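Local coordinates for MmeI (Methylophilus methylotrophus, PDB 5HR4), which is a Type IIL restriction-modification enzyme that binds DNA and probably methylates the exocyclic amino group of adenine, using S-adenosyl-L-methionine as methyl donor, at residues 215-220 / 246-251. Numbering follows the deposited sequence.
Sequences ETKTLE and NLDEHL
The imidazole of H250 has the aliphatic chain of K217 passing beside its ND1: CG of K217 lies at the ring edge, in plane and 3.5 Å from ND1, while CD of K217 approaches the same ring obliquely. The two side chains cross at roughly a right angle. The second flat group, the carboxylate of D248, is divided between two tasks. Its OD2 receives NZ of K217 in a salt bridge, modelled at 2.3 Å between NZ and OD2, a separation too short to be taken literally. OD1 turns back to the backbone of its own segment and takes the N-H of H250 (N to OD1 2.7 Å) and, more distantly, that of L251 (N to OD1 3.4 Å); both bonds are weak, the first being well bent with an N-H...O angle of 129°. D248 is thus the N-cap of the short, weakly bonded helix 249-252, and the two backbone N-H groups may help to stabilise the negative charge it offers to K217. Both segments belong to the helicase spacer region of MmeI, and the bridge links helix 209-217 to the start of helix 249-252 across a connection that includes helix 225-235. The lysine reaches over by bending twice: CG stands anti to the carbonyl carbon (chi1 -65°), and turns at chi2 and chi3 carry the chain past the histidine. The K217 and D248 side chains extend toward each other from opposite directions, and NZ ends at OD2. NZ also lies 4.1 Å from ND1 of H250, so a positive charge on that ring would probably be disfavoured, although D248 would offset part of the effect. H250 and L251 also touch Y213 of helix 209-217.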
ATOM      1  N   GLU A 215      -0.112  42.743  -6.814  1.00 45.94           N
ATOM      2  CA  GLU A 215       1.068  43.601  -6.779  1.00 46.42           C
ATOM      3  C   GLU A 215       0.733  45.089  -6.839  1.00 45.83           C
ATOM      4  O   GLU A 215       1.546  45.908  -6.394  1.00 48.79           O
ATOM      5  CB  GLU A 215       2.018  43.247  -7.920  1.00 45.25           C
ATOM      6  CG  GLU A 215       2.719  41.900  -7.764  1.00 48.89           C
ATOM      7  CD  GLU A 215       3.508  41.500  -9.008  1.00 49.98           C
ATOM      8  OE1 GLU A 215       3.357  42.184 -10.047  1.00 50.88           O
ATOM      9  OE2 GLU A 215       4.275  40.501  -8.946  1.00 57.67           O
ATOM     10  N   THR A 216      -0.428  45.470  -7.361  1.00 38.72           N
ATOM     11  CA  THR A 216      -0.707  46.883  -7.582  1.00 44.27           C
ATOM     12  C   THR A 216      -1.799  47.441  -6.678  1.00 47.32           C
ATOM     13  O   THR A 216      -1.735  48.611  -6.282  1.00 42.46           O
ATOM     14  CB  THR A 216      -1.086  47.122  -9.052  1.00 43.19           C
ATOM     15  OG1 THR A 216      -2.312  46.448  -9.349  1.00 45.57           O
ATOM     16  CG2 THR A 216       0.003  46.597  -9.988  1.00 36.43           C
ATOM     17  N   LYS A 217      -2.796  46.637  -6.324  1.00 44.79           N
ATOM     18  CA  LYS A 217      -3.914  47.118  -5.533  1.00 43.98           C
ATOM     19  C   LYS A 217      -3.860  46.643  -4.086  1.00 42.95           C
ATOM     20  O   LYS A 217      -4.817  46.865  -3.342  1.00 48.98           O
ATOM     21  CB  LYS A 217      -5.232  46.695  -6.188  1.00 42.76           C
ATOM     22  CG  LYS A 217      -5.468  47.330  -7.556  1.00 45.68           C
ATOM     23  CD  LYS A 217      -6.883  47.905  -7.709  1.00 50.58           C
ATOM     24  CE  LYS A 217      -6.997  49.307  -7.117  1.00 52.93           C
ATOM     25  NZ  LYS A 217      -8.198  50.032  -7.616  1.00 54.67           N
ATOM     26  N   THR A 218      -2.760  46.028  -3.663  1.00 43.78           N
ATOM     27  CA  THR A 218      -2.651  45.424  -2.341  1.00 46.29           C
ATOM     28  C   THR A 218      -1.394  45.913  -1.636  1.00 45.98           C
ATOM     29  O   THR A 218      -0.323  45.992  -2.242  1.00 44.52           O
ATOM     30  CB  THR A 218      -2.637  43.891  -2.441  1.00 45.08           C
ATOM     31  OG1 THR A 218      -3.967  43.432  -2.707  1.00 53.41           O
ATOM     32  CG2 THR A 218      -2.156  43.269  -1.165  1.00 45.23           C
ATOM     33  N   LEU A 219      -1.541  46.227  -0.346  1.00 46.69           N
ATOM     34  CA  LEU A 219      -0.469  46.828   0.436  1.00 44.47           C
ATOM     35  C   LEU A 219       0.658  45.830   0.689  1.00 47.83           C
ATOM     36  O   LEU A 219       0.439  44.620   0.813  1.00 44.97           O
ATOM     37  CB  LEU A 219      -1.009  47.337   1.768  1.00 48.59           C
ATOM     38  CG  LEU A 219      -1.762  48.665   1.871  1.00 48.49           C
ATOM     39  CD1 LEU A 219      -1.917  49.014   3.338  1.00 40.28           C
ATOM     40  CD2 LEU A 219      -1.047  49.780   1.099  1.00 45.81           C
ATOM     41  N   GLU A 220       1.880  46.360   0.791  1.00 48.85           N
ATOM     42  CA  GLU A 220       3.054  45.500   0.927  1.00 50.25           C
ATOM     43  C   GLU A 220       3.069  44.749   2.255  1.00 52.75           C
ATOM     44  O   GLU A 220       3.611  43.639   2.325  1.00 50.99           O
ATOM     45  CB  GLU A 220       4.326  46.326   0.772  1.00 51.40           C
ATOM     46  CG  GLU A 220       5.602  45.554   1.050  1.00 55.89           C
ATOM     47  CD  GLU A 220       6.774  46.474   1.306  1.00 63.08           C
ATOM     48  OE1 GLU A 220       6.585  47.704   1.182  1.00 67.38           O
ATOM     49  OE2 GLU A 220       7.876  45.974   1.628  1.00 62.48           O
ATOM     50  N   ASN A 246     -20.174  50.681 -11.346  1.00 33.63           N
ATOM     51  CA  ASN A 246     -18.964  51.432 -11.044  1.00 33.14           C
ATOM     52  C   ASN A 246     -17.858  50.541 -10.508  1.00 28.25           C
ATOM     53  O   ASN A 246     -16.884  51.054  -9.951  1.00 30.87           O
ATOM     54  CB  ASN A 246     -19.260  52.538 -10.034  1.00 31.79           C
ATOM     55  CG  ASN A 246     -19.620  51.981  -8.681  1.00 35.50           C
ATOM     56  OD1 ASN A 246     -20.122  50.858  -8.589  1.00 36.40           O
ATOM     57  ND2 ASN A 246     -19.367  52.744  -7.621  1.00 37.43           N
ATOM     58  N   LEU A 247     -18.007  49.227 -10.638  1.00 26.19           N
ATOM     59  CA  LEU A 247     -17.025  48.288 -10.115  1.00 37.21           C
ATOM     60  C   LEU A 247     -15.616  48.624 -10.599  1.00 33.89           C
ATOM     61  O   LEU A 247     -15.415  49.016 -11.747  1.00 30.68           O
ATOM     62  CB  LEU A 247     -17.403  46.867 -10.528  1.00 35.41           C
ATOM     63  CG  LEU A 247     -16.604  45.725  -9.902  1.00 38.01           C
ATOM     64  CD1 LEU A 247     -16.620  45.787  -8.359  1.00 29.53           C
ATOM     65  CD2 LEU A 247     -17.163  44.401 -10.415  1.00 35.21           C
ATOM     66  N   ASP A 248     -14.650  48.500  -9.687  1.00 40.83           N
ATOM     67  CA  ASP A 248     -13.243  48.773  -9.977  1.00 46.35           C
ATOM     68  C   ASP A 248     -12.827  48.125 -11.289  1.00 39.85           C
ATOM     69  O   ASP A 248     -13.055  46.931 -11.500  1.00 40.90           O
ATOM     70  CB  ASP A 248     -12.373  48.250  -8.820  1.00 43.72           C
ATOM     71  CG  ASP A 248     -10.887  48.592  -8.976  1.00 48.17           C
ATOM     72  OD1 ASP A 248     -10.264  48.201  -9.987  1.00 54.71           O
ATOM     73  OD2 ASP A 248     -10.329  49.244  -8.071  1.00 49.47           O
ATOM     74  N   GLU A 249     -12.223  48.919 -12.175  1.00 43.34           N
ATOM     75  CA  GLU A 249     -11.858  48.395 -13.489  1.00 49.38           C
ATOM     76  C   GLU A 249     -10.992  47.154 -13.360  1.00 49.48           C
ATOM     77  O   GLU A 249     -11.211  46.152 -14.047  1.00 47.09           O
ATOM     78  CB  GLU A 249     -11.139  49.456 -14.311  1.00 47.23           C
ATOM     79  CG  GLU A 249     -12.088  50.386 -15.008  1.00 59.30           C
ATOM     80  CD  GLU A 249     -11.393  51.630 -15.502  1.00 78.30           C
ATOM     81  OE1 GLU A 249     -10.142  51.661 -15.453  1.00 78.19           O
ATOM     82  OE2 GLU A 249     -12.098  52.576 -15.922  1.00 82.08           O
ATOM     83  N   HIS A 250     -10.019  47.195 -12.453  1.00 52.04           N
ATOM     84  CA  HIS A 250      -9.115  46.064 -12.305  1.00 48.58           C
ATOM     85  C   HIS A 250      -9.875  44.816 -11.863  1.00 43.28           C
ATOM     86  O   HIS A 250      -9.602  43.715 -12.353  1.00 40.33           O
ATOM     87  CB  HIS A 250      -7.989  46.429 -11.332  1.00 52.00           C
ATOM     88  CG  HIS A 250      -7.257  47.699 -11.687  1.00 64.89           C
ATOM     89  ND1 HIS A 250      -6.341  48.291 -10.842  1.00 71.79           N
ATOM     90  CD2 HIS A 250      -7.300  48.480 -12.796  1.00 67.59           C
ATOM     91  CE1 HIS A 250      -5.856  49.383 -11.410  1.00 70.43           C
ATOM     92  NE2 HIS A 250      -6.421  49.519 -12.596  1.00 73.70           N
ATOM     93  N   LEU A 251     -10.854  44.967 -10.961  1.00 43.44           N
ATOM     94  CA  LEU A 251     -11.657  43.814 -10.552  1.00 37.68           C
ATOM     95  C   LEU A 251     -12.592  43.371 -11.670  1.00 39.37           C
ATOM     96  O   LEU A 251     -12.805  42.166 -11.870  1.00 36.12           O
ATOM     97  CB  LEU A 251     -12.461  44.129  -9.289  1.00 37.74           C
ATOM     98  CG  LEU A 251     -11.721  44.252  -7.953  1.00 44.40           C
ATOM     99  CD1 LEU A 251     -12.577  44.994  -6.914  1.00 41.78           C
ATOM    100  CD2 LEU A 251     -11.294  42.879  -7.427  1.00 37.95           C
TER